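Local coordinates for protein putative transcriptional regulator, sugar-binding family (Arthrobacter aurescens, PDB 3NZE) that probably regulates transcription as a SorC-family protein that binds DNA and responds to a sugar through this domain, which can also bind calcium ions, at residues E177-M182 against N209-G214; P123-H128 against V192-F197; D23-P28 against A43-R48. One frame throughout, in Å; residues are numbered along the deposited sequence.

Contact 1. Residues E177-M182 against N209-G214; sequences EHDLTM and NERSTG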
loop_
_atom_site.group_PDB
_atom_site.type_symbol
_atom_site.label_atom_id
_atom_site.label_comp_id
_atom_site.label_asym_id
_atom_site.label_seq_id
_atom_site.Cartn_x
_atom_site.Cartn_y
_atom_site.Cartn_z
ATOM N N GLU A 177 18.917 -8.395 -8.988
ATOM C CA GLU A 177 18.770 -9.835 -8.778
ATOM C C GLU A 177 19.313 -10.312 -7.430
ATOM O O GLU A 177 18.706 -11.166 -6.780
ATOM C CB GLU A 177 19.385 -10.632 -9.934
ATOM C CG GLU A 177 20.833 -10.295 -10.237
ATOM C CD GLU A 177 21.433 -11.209 -11.290
ATOM O OE1 GLU A 177 21.132 -11.022 -12.488
ATOM O OE2 GLU A 177 22.206 -12.117 -10.917
ATOM N N HIS A 178 20.447 -9.763 -7.005
ATOM C CA HIS A 178 21.020 -10.151 -5.721
ATOM C C HIS A 178 20.078 -9.803 -4.572
ATOM O O HIS A 178 19.853 -10.619 -3.675
ATOM C CB HIS A 178 22.396 -9.516 -5.500
ATOM C CG HIS A 178 22.965 -9.775 -4.138
ATOM N ND1 HIS A 178 23.368 -8.763 -3.294
ATOM C CD2 HIS A 178 23.177 -10.931 -3.466
ATOM C CE1 HIS A 178 23.815 -9.285 -2.166
ATOM N NE2 HIS A 178 23.709 -10.600 -2.244
ATOM N N ASP A 179 19.525 -8.595 -4.603
ATOM C CA ASP A 179 18.546 -8.194 -3.600
ATOM C C ASP A 179 17.434 -9.232 -3.491
ATOM O O ASP A 179 16.936 -9.522 -2.401
ATOM C CB ASP A 179 17.953 -6.829 -3.947
ATOM C CG ASP A 179 18.979 -5.719 -3.882
ATOM O OD1 ASP A 179 20.013 -5.906 -3.205
ATOM O OD2 ASP A 179 18.750 -4.661 -4.506
ATOM N N LEU A 180 17.054 -9.795 -4.631
ATOM C CA LEU A 180 15.984 -10.784 -4.666
ATOM C C LEU A 180 16.352 -12.030 -3.866
ATOM O O LEU A 180 15.500 -12.643 -3.224
ATOM C CB LEU A 180 15.644 -11.147 -6.112
ATOM C CG LEU A 180 15.071 -9.991 -6.935
ATOM C CD1 LEU A 180 15.085 -10.304 -8.425
ATOM C CD2 LEU A 180 13.668 -9.650 -6.464
ATOM N N THR A 181 17.626 -12.397 -3.897
ATOM C CA THR A 181 18.078 -13.573 -3.169
ATOM C C THR A 181 18.060 -13.322 -1.655
ATOM O O THR A 181 17.927 -14.256 -0.866
ATOM C CB THR A 181 19.472 -14.028 -3.648
ATOM O OG1 THR A 181 20.460 -13.060 -3.272
ATOM C CG2 THR A 181 19.476 -14.186 -5.166
HETATM N N MSE A 182 18.170 -12.054 -1.263
HETATM C CA MSE A 182 18.127 -11.672 0.147
HETATM C C MSE A 182 16.738 -11.879 0.741
HETATM O O MSE A 182 16.598 -12.379 1.860
HETATM C CB MSE A 182 18.548 -10.211 0.324
HETATM C CG MSE A 182 20.014 -9.935 0.006
HETATM SE SE MSE A 182 21.237 -10.998 1.094
HETATM C CE MSE A 182 21.434 -12.558 -0.058
ATOM N N ASN A 209 15.264 -3.608 4.523
ATOM C CA ASN A 209 14.527 -2.506 5.133
ATOM C C ASN A 209 15.386 -1.292 5.499
ATOM O O ASN A 209 14.858 -0.190 5.662
ATOM C CB ASN A 209 13.667 -2.974 6.313
ATOM C CG ASN A 209 12.399 -3.667 5.857
ATOM O OD1 ASN A 209 11.995 -3.527 4.706
ATOM N ND2 ASN A 209 11.766 -4.427 6.759
ATOM N N GLU A 210 16.702 -1.481 5.608
ATOM C CA GLU A 210 17.573 -0.337 5.869
ATOM C C GLU A 210 17.740 0.543 4.638
ATOM O O GLU A 210 18.319 1.639 4.719
ATOM C CB GLU A 210 18.932 -0.793 6.373
ATOM C CG GLU A 210 18.850 -1.529 7.690
ATOM C CD GLU A 210 20.208 -1.834 8.231
ATOM O OE1 GLU A 210 21.138 -1.994 7.414
ATOM O OE2 GLU A 210 20.346 -1.910 9.469
ATOM N N ARG A 211 17.218 0.080 3.507
ATOM C CA ARG A 211 17.292 0.819 2.251
ATOM C C ARG A 211 15.927 1.362 1.813
ATOM O O ARG A 211 15.798 2.002 0.763
ATOM C CB ARG A 211 17.885 -0.075 1.161
ATOM C CG ARG A 211 19.377 -0.345 1.358
ATOM C CD ARG A 211 19.810 -1.597 0.635
ATOM N NE ARG A 211 19.455 -1.563 -0.778
ATOM C CZ ARG A 211 19.586 -2.594 -1.606
ATOM N NH1 ARG A 211 20.053 -3.757 -1.158
ATOM N NH2 ARG A 211 19.237 -2.467 -2.878
ATOM N N SER A 212 14.906 1.102 2.626
ATOM C CA SER A 212 13.558 1.529 2.285
ATOM C C SER A 212 13.288 3.000 2.599
ATOM O O SER A 212 13.851 3.553 3.542
ATOM C CB SER A 212 12.516 0.649 2.973
ATOM O OG SER A 212 11.215 1.070 2.580
ATOM N N THR A 213 12.408 3.619 1.811
ATOM C CA THR A 213 11.986 4.993 2.067
ATOM C C THR A 213 10.658 5.104 2.823
ATOM O O THR A 213 10.248 6.207 3.184
ATOM C CB THR A 213 11.865 5.822 0.748
ATOM O OG1 THR A 213 10.745 5.370 -0.019
ATOM C CG2 THR A 213 13.141 5.707 -0.090
ATOM N N GLY A 214 9.994 3.976 3.071
ATOM C CA GLY A 214 8.655 4.008 3.652
ATOM C C GLY A 214 8.612 4.010 5.178
ATOM O O GLY A 214 9.624 3.775 5.832
#

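Contact 2. Residues P123-H128 against V192-F197; sequences PAFFDH and VATVFF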
loop_
_atom_site.group_PDB
_atom_site.type_symbol
_atom_site.label_atom_id
_atom_site.label_comp_id
_atom_site.label_asym_id
_atom_site.label_seq_id
_atom_site.Cartn_x
_atom_site.Cartn_y
_atom_site.Cartn_z
ATOM N N PRO A 123 14.469 9.028 -3.879
ATOM C CA PRO A 123 14.238 8.035 -4.940
ATOM C C PRO A 123 13.315 6.905 -4.467
ATOM O O PRO A 123 12.928 6.880 -3.301
ATOM C CB PRO A 123 15.642 7.483 -5.236
ATOM C CG PRO A 123 16.610 8.432 -4.564
ATOM C CD PRO A 123 15.877 9.057 -3.430
ATOM N N ALA A 124 12.995 5.971 -5.355
ATOM C CA ALA A 124 12.054 4.895 -5.024
ATOM C C ALA A 124 12.558 3.987 -3.910
ATOM O O ALA A 124 11.769 3.429 -3.166
ATOM C CB ALA A 124 11.737 4.058 -6.277
ATOM N N PHE A 125 13.876 3.844 -3.817
ATOM C CA PHE A 125 14.506 2.904 -2.894
ATOM C C PHE A 125 15.991 3.219 -2.986
ATOM O O PHE A 125 16.438 3.787 -3.989
ATOM C CB PHE A 125 14.237 1.471 -3.375
ATOM C CG PHE A 125 14.363 0.421 -2.302
ATOM C CD1 PHE A 125 13.313 0.179 -1.434
ATOM C CD2 PHE A 125 15.517 -0.339 -2.185
ATOM C CE1 PHE A 125 13.414 -0.794 -0.449
ATOM C CE2 PHE A 125 15.626 -1.312 -1.197
ATOM C CZ PHE A 125 14.569 -1.539 -0.339
ATOM N N PHE A 126 16.761 2.878 -1.957
ATOM C CA PHE A 126 18.197 3.152 -1.982
ATOM C C PHE A 126 19.019 1.923 -2.331
ATOM O O PHE A 126 18.706 0.822 -1.903
ATOM C CB PHE A 126 18.662 3.713 -0.639
ATOM C CG PHE A 126 18.101 5.063 -0.329
ATOM C CD1 PHE A 126 18.574 6.188 -0.992
ATOM C CD2 PHE A 126 17.119 5.216 0.637
ATOM C CE1 PHE A 126 18.067 7.440 -0.708
ATOM C CE2 PHE A 126 16.611 6.471 0.927
ATOM C CZ PHE A 126 17.080 7.587 0.241
ATOM N N ASP A 127 20.073 2.123 -3.112
ATOM C CA ASP A 127 21.038 1.064 -3.422
ATOM C C ASP A 127 21.873 0.691 -2.198
ATOM O O ASP A 127 22.282 -0.466 -2.039
ATOM C CB ASP A 127 22.005 1.520 -4.524
ATOM C CG ASP A 127 21.357 1.585 -5.899
ATOM O OD1 ASP A 127 20.180 1.198 -6.036
ATOM O OD2 ASP A 127 22.047 2.015 -6.851
ATOM N N HIS A 128 22.131 1.677 -1.346
ATOM C CA HIS A 128 23.012 1.509 -0.202
ATOM C C HIS A 128 22.373 2.081 1.049
ATOM O O HIS A 128 21.856 3.196 1.037
ATOM C CB HIS A 128 24.358 2.222 -0.434
ATOM C CG HIS A 128 25.002 1.893 -1.745
ATOM N ND1 HIS A 128 25.008 2.766 -2.811
ATOM C CD2 HIS A 128 25.663 0.787 -2.160
ATOM C CE1 HIS A 128 25.645 2.213 -3.827
ATOM N NE2 HIS A 128 26.052 1.012 -3.459
ATOM N N VAL A 192 4.697 -3.391 2.371
ATOM C CA VAL A 192 3.815 -2.248 2.267
ATOM C C VAL A 192 4.702 -1.022 2.229
ATOM O O VAL A 192 5.581 -0.857 3.082
ATOM C CB VAL A 192 2.871 -2.167 3.464
ATOM C CG1 VAL A 192 2.289 -0.766 3.569
ATOM C CG2 VAL A 192 1.769 -3.205 3.308
ATOM N N ALA A 193 4.484 -0.174 1.225
ATOM C CA ALA A 193 5.252 1.068 1.066
ATOM C C ALA A 193 6.767 0.831 0.961
ATOM O O ALA A 193 7.574 1.680 1.361
ATOM C CB ALA A 193 4.926 2.039 2.217
ATOM N N THR A 194 7.127 -0.322 0.407
ATOM C CA THR A 194 8.514 -0.767 0.246
ATOM C C THR A 194 9.197 -1.196 1.552
ATOM O O THR A 194 10.412 -1.386 1.583
ATOM C CB THR A 194 9.411 0.225 -0.581
ATOM O OG1 THR A 194 9.868 1.305 0.246
ATOM C CG2 THR A 194 8.658 0.755 -1.794
ATOM N N VAL A 195 8.416 -1.364 2.623
ATOM C CA VAL A 195 8.937 -1.942 3.861
ATOM C C VAL A 195 8.472 -3.393 3.953
ATOM O O VAL A 195 7.273 -3.671 3.986
ATOM C CB VAL A 195 8.484 -1.177 5.123
ATOM C CG1 VAL A 195 9.152 -1.754 6.384
ATOM C CG2 VAL A 195 8.798 0.309 5.004
ATOM N N PHE A 196 9.427 -4.309 3.978
ATOM C CA PHE A 196 9.150 -5.733 3.838
ATOM C C PHE A 196 8.823 -6.430 5.148
ATOM O O PHE A 196 9.208 -5.967 6.232
ATOM C CB PHE A 196 10.352 -6.407 3.179
ATOM C CG PHE A 196 10.640 -5.886 1.796
ATOM C CD1 PHE A 196 10.117 -6.528 0.690
ATOM C CD2 PHE A 196 11.408 -4.744 1.611
ATOM C CE1 PHE A 196 10.357 -6.044 -0.595
ATOM C CE2 PHE A 196 11.661 -4.256 0.332
ATOM C CZ PHE A 196 11.132 -4.911 -0.770
ATOM N N PHE A 197 8.102 -7.545 5.041
ATOM C CA PHE A 197 7.758 -8.355 6.215
ATOM C C PHE A 197 7.765 -9.846 5.886
ATOM O O PHE A 197 7.725 -10.230 4.711
ATOM C CB PHE A 197 6.385 -7.952 6.735
ATOM C CG PHE A 197 5.349 -7.841 5.657
ATOM C CD1 PHE A 197 4.834 -8.977 5.052
ATOM C CD2 PHE A 197 4.911 -6.595 5.224
ATOM C CE1 PHE A 197 3.875 -8.884 4.051
ATOM C CE2 PHE A 197 3.958 -6.486 4.214
ATOM C CZ PHE A 197 3.438 -7.641 3.626
HETATM O O HOH W 1 11.481 3.053 -0.704
#

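Contact 3. Residues D23-P28 against A43-R48; sequences DVHVVP and AMQAAR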
loop_
_atom_site.group_PDB
_atom_site.type_symbol
_atom_site.label_atom_id
_atom_site.label_comp_id
_atom_site.label_asym_id
_atom_site.label_seq_id
_atom_site.Cartn_x
_atom_site.Cartn_y
_atom_site.Cartn_z
ATOM N N ASP A 23 -12.093 -4.786 8.964
ATOM C CA ASP A 23 -13.298 -4.552 8.192
ATOM C C ASP A 23 -12.945 -4.841 6.740
ATOM O O ASP A 23 -11.802 -4.633 6.322
ATOM C CB ASP A 23 -13.840 -3.135 8.418
ATOM C CG ASP A 23 -14.590 -3.012 9.749
ATOM O OD1 ASP A 23 -15.729 -3.508 9.820
ATOM O OD2 ASP A 23 -14.046 -2.443 10.717
ATOM N N VAL A 24 -13.901 -5.362 5.983
ATOM C CA VAL A 24 -13.587 -5.840 4.638
ATOM C C VAL A 24 -14.713 -5.661 3.636
ATOM O O VAL A 24 -15.895 -5.796 3.974
ATOM C CB VAL A 24 -13.157 -7.329 4.685
ATOM C CG1 VAL A 24 -14.228 -8.162 5.333
ATOM C CG2 VAL A 24 -12.822 -7.859 3.285
ATOM N N HIS A 25 -14.326 -5.339 2.401
ATOM C CA HIS A 25 -15.227 -5.291 1.262
ATOM C C HIS A 25 -14.694 -6.245 0.203
ATOM O O HIS A 25 -13.580 -6.070 -0.301
ATOM C CB HIS A 25 -15.304 -3.876 0.677
ATOM C CG HIS A 25 -16.079 -2.917 1.524
ATOM N ND1 HIS A 25 -15.501 -2.181 2.535
ATOM C CD2 HIS A 25 -17.390 -2.583 1.517
ATOM C CE1 HIS A 25 -16.422 -1.431 3.112
ATOM N NE2 HIS A 25 -17.578 -1.657 2.513
ATOM N N VAL A 26 -15.490 -7.253 -0.124
ATOM C CA VAL A 26 -15.122 -8.212 -1.154
ATOM C C VAL A 26 -15.831 -7.802 -2.431
ATOM O O VAL A 26 -17.049 -7.643 -2.452
ATOM C CB VAL A 26 -15.525 -9.649 -0.740
ATOM C CG1 VAL A 26 -15.364 -10.602 -1.907
ATOM C CG2 VAL A 26 -14.677 -10.109 0.439
ATOM N N VAL A 27 -15.058 -7.611 -3.492
ATOM C CA VAL A 27 -15.599 -7.152 -4.767
ATOM C C VAL A 27 -15.852 -8.334 -5.677
ATOM O O VAL A 27 -14.916 -9.018 -6.079
ATOM C CB VAL A 27 -14.611 -6.182 -5.445
ATOM C CG1 VAL A 27 -15.183 -5.622 -6.756
ATOM C CG2 VAL A 27 -14.256 -5.054 -4.487
ATOM N N PRO A 28 -17.129 -8.591 -6.003
ATOM C CA PRO A 28 -17.431 -9.671 -6.943
ATOM C C PRO A 28 -16.851 -9.348 -8.319
ATOM O O PRO A 28 -17.084 -8.262 -8.852
ATOM C CB PRO A 28 -18.965 -9.679 -6.981
ATOM C CG PRO A 28 -19.377 -9.049 -5.690
ATOM C CD PRO A 28 -18.353 -7.987 -5.444
ATOM N N ALA A 43 -10.360 -1.299 -7.511
ATOM C CA ALA A 43 -10.010 0.092 -7.251
ATOM C C ALA A 43 -11.242 0.985 -7.139
ATOM O O ALA A 43 -11.262 1.928 -6.341
ATOM C CB ALA A 43 -9.068 0.614 -8.334
HETATM N N MSE A 44 -12.260 0.700 -7.938
HETATM C CA MSE A 44 -13.517 1.436 -7.839
HETATM C C MSE A 44 -14.161 1.272 -6.469
HETATM O O MSE A 44 -14.625 2.243 -5.877
HETATM C CB MSE A 44 -14.521 0.976 -8.898
HETATM C CG MSE A 44 -14.300 1.541 -10.261
HETATM SE SE MSE A 44 -15.884 1.235 -11.349
HETATM C CE MSE A 44 -17.126 2.490 -10.540
ATOM N N GLN A 45 -14.213 0.042 -5.966
ATOM C CA GLN A 45 -14.794 -0.169 -4.649
ATOM C C GLN A 45 -13.936 0.505 -3.582
ATOM O O GLN A 45 -14.451 1.085 -2.631
ATOM C CB GLN A 45 -14.944 -1.665 -4.342
ATOM C CG GLN A 45 -15.421 -1.943 -2.922
ATOM C CD GLN A 45 -16.816 -1.400 -2.685
ATOM O OE1 GLN A 45 -17.756 -1.748 -3.402
ATOM N NE2 GLN A 45 -16.958 -0.540 -1.678
ATOM N N ALA A 46 -12.622 0.422 -3.730
ATOM C CA ALA A 46 -11.744 1.036 -2.743
ATOM C C ALA A 46 -12.001 2.546 -2.681
ATOM O O ALA A 46 -12.051 3.133 -1.599
ATOM C CB ALA A 46 -10.261 0.741 -3.068
ATOM N N ALA A 47 -12.144 3.176 -3.841
ATOM C CA ALA A 47 -12.394 4.615 -3.886
ATOM C C ALA A 47 -13.675 4.955 -3.138
ATOM O O ALA A 47 -13.750 5.946 -2.410
ATOM C CB ALA A 47 -12.489 5.090 -5.342
ATOM N N ARG A 48 -14.695 4.130 -3.342
ATOM C CA ARG A 48 -15.973 4.335 -2.682
ATOM C C ARG A 48 -15.819 4.224 -1.169
ATOM O O ARG A 48 -16.448 4.962 -0.410
ATOM C CB ARG A 48 -17.009 3.333 -3.198
ATOM C CG ARG A 48 -18.286 3.319 -2.385
ATOM C CD ARG A 48 -19.381 2.528 -3.076
ATOM N NE ARG A 48 -19.865 3.215 -4.268
ATOM C CZ ARG A 48 -21.027 2.953 -4.855
ATOM N NH1 ARG A 48 -21.824 2.017 -4.356
ATOM N NH2 ARG A 48 -21.394 3.630 -5.935
HETATM O O HOH W 2 -17.765 -4.871 -2.286
#

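Contact 1. Residues E177-M182 against N209-G214
The two flat groups of this salt bridge, the guanidinium of Arg211 and the carboxylate of Asp179, do not share a plane: they are turned 60° against each other. Both carboxylate oxygens sit at the edge of the guanidinium, OD1 in its plane and OD2 slightly tilted from it. Seen from the aspartate, each donor arrives from above the carboxylate plane. Arg211 therefore grips end-on with its two terminal nitrogens, one to each oxygen. Arg211 NH2 lies 2.8 Å from Asp179 OD2, and NH1 lies 3.0 Å from Asp179 OD1, the latter bond the straighter with an N-H...O angle of 168°. Two bonds fix the rotation of the buried carboxylate, and the positive charge brought so close probably favours its ionised form. OD2 has another hydrogen bond to a residue adjoining the helical segment. NE of the arginine is engaged elsewhere, by the carbonyl O of Phe126, so that all three guanidinium nitrogens have acceptors and the group is held from two sides. The reach depends on the bend in the arginine chain at chi3 (54°), where an otherwise stretched side chain turns its end toward the helix. In the loop, Ser212 OG accepts from Gly214 N at 3.2 Å in an ST turn. The CA atoms of Asp179 and Arg211, the nearest pair across the two segments, are 10.8 Å apart, so the contact is made by the two side chains. It ties the first turn of helix 177-185 to the loop between strand 195-198 and helix 217-221, where Asn209 and Ser212 rest on Val195.

Contact 2. Residues P123-H128 against V192-F197
Phe125, in an extended loop, faces Thr194 at the tip of a two-residue beta hairpin, whose type I' turn from Val192 to Val195 joins strands 188-192 and 195-198. The turn is closed by the backbone pair of Val192 and Val195, with Val195 N to Val192 O at 2.9 Å. Four buried residues make the contact, and Phe125 is central. Its CG lies opposite the backbone N (chi1 -158°), which carries the ring out toward the hairpin. There the ring presents an edge to the backbone: CE1 is 3.7 Å from Thr194 O, in the ring plane. CD1 lies alongside the threonine side chain, 4.0 Å from both its CB and OG1. Beyond this, Phe196 CE2 is 4.0 Å from Phe125 CE1 and equally near its CZ. Phe125 CE1 lies at the edge of the Phe196 ring, near its plane, whereas Phe196 CE2 approaches the Phe125 ring obliquely. Tyr174 stacks on Phe125 and Tyr170 meets Phe196, extending the aromatic cluster. Were Phe125 cut back to an alanine, the edge of Phe196 and the ring of Tyr174 would probably lose their aromatic partner, and a gap would be likely beside Thr194. Polar atoms cross the interface through water. Thr194 OG1 donates to Ala193 O at 2.6 Å, a bond well off the carbonyl axis, and is also hydrogen-bonded to Ser212 OG. One water donates to both sides, to Ala124 O at 2.5 Å and to Thr194 OG1 at 2.6 Å.

Contact 3. Residues D23-P28 against A43-R48
Apolar contact comes first: Val27 CG2 packs against the aliphatic stem of Gln45, 3.5 Å from its CB and 3.7 Å from its CG. The Val27 and Gln45 side chains run past each other in opposite directions, and His25 CB touches the same CG from two residues earlier on the same, helix-facing side of the strand. Polar flat groups meet next. The Gln45 amide and the His25 imidazole have nearly parallel planes (2°), yet the side chains cross at about a right angle, and Gln45 NE2 approaches the ring obliquely, 3.8 Å from His25 CD2, without a hydrogen bond. That amide nitrogen is instead bonded to Thr49 OG1, one helical turn on, which helps fix the rotation of the amide. In Gln45, chi1 near 180° (174°) sends the chain away from the backbone N, and a bend at chi2 (64°) then brings the amide beside the histidine. Water supplies the remaining link: a single molecule donates to Val26 O at 2.9 Å and, weakly, to Gln45 OE1 at 3.3 Å. Strand 23-27 runs parallel to strand 250-254 at one end of the sheet, and helix 35-50 lies in the beta-alpha-beta crossover from it to strand 59-62. Gln45 also reaches Ile252, while Val26 points from the other side of the strand onto helix 9-20.

In the fold
Contacts 1 and 2 form one continuous patch, their centres 6 Å apart and their segments alternating along the chain. Two hydrogen bonds probably join them: Ser212 OG to Thr194 OG1 and Arg211 NE to Phe126 O, both 2.7 Å. The 209-214 loop thus lies against the 123-128 loop and the hairpin while also reaching helix 177-185. Contact 3 lies on the opposite side of the chain's centre, about 30 Å from contact 1 and about 27 Å from contact 2 between centres, though contacts 2 and 3 reach the same sheet. The side chain of Ala124 in contact 2 is about 11 Å from that of Thr96, a calcium-binding residue with no ion bound here.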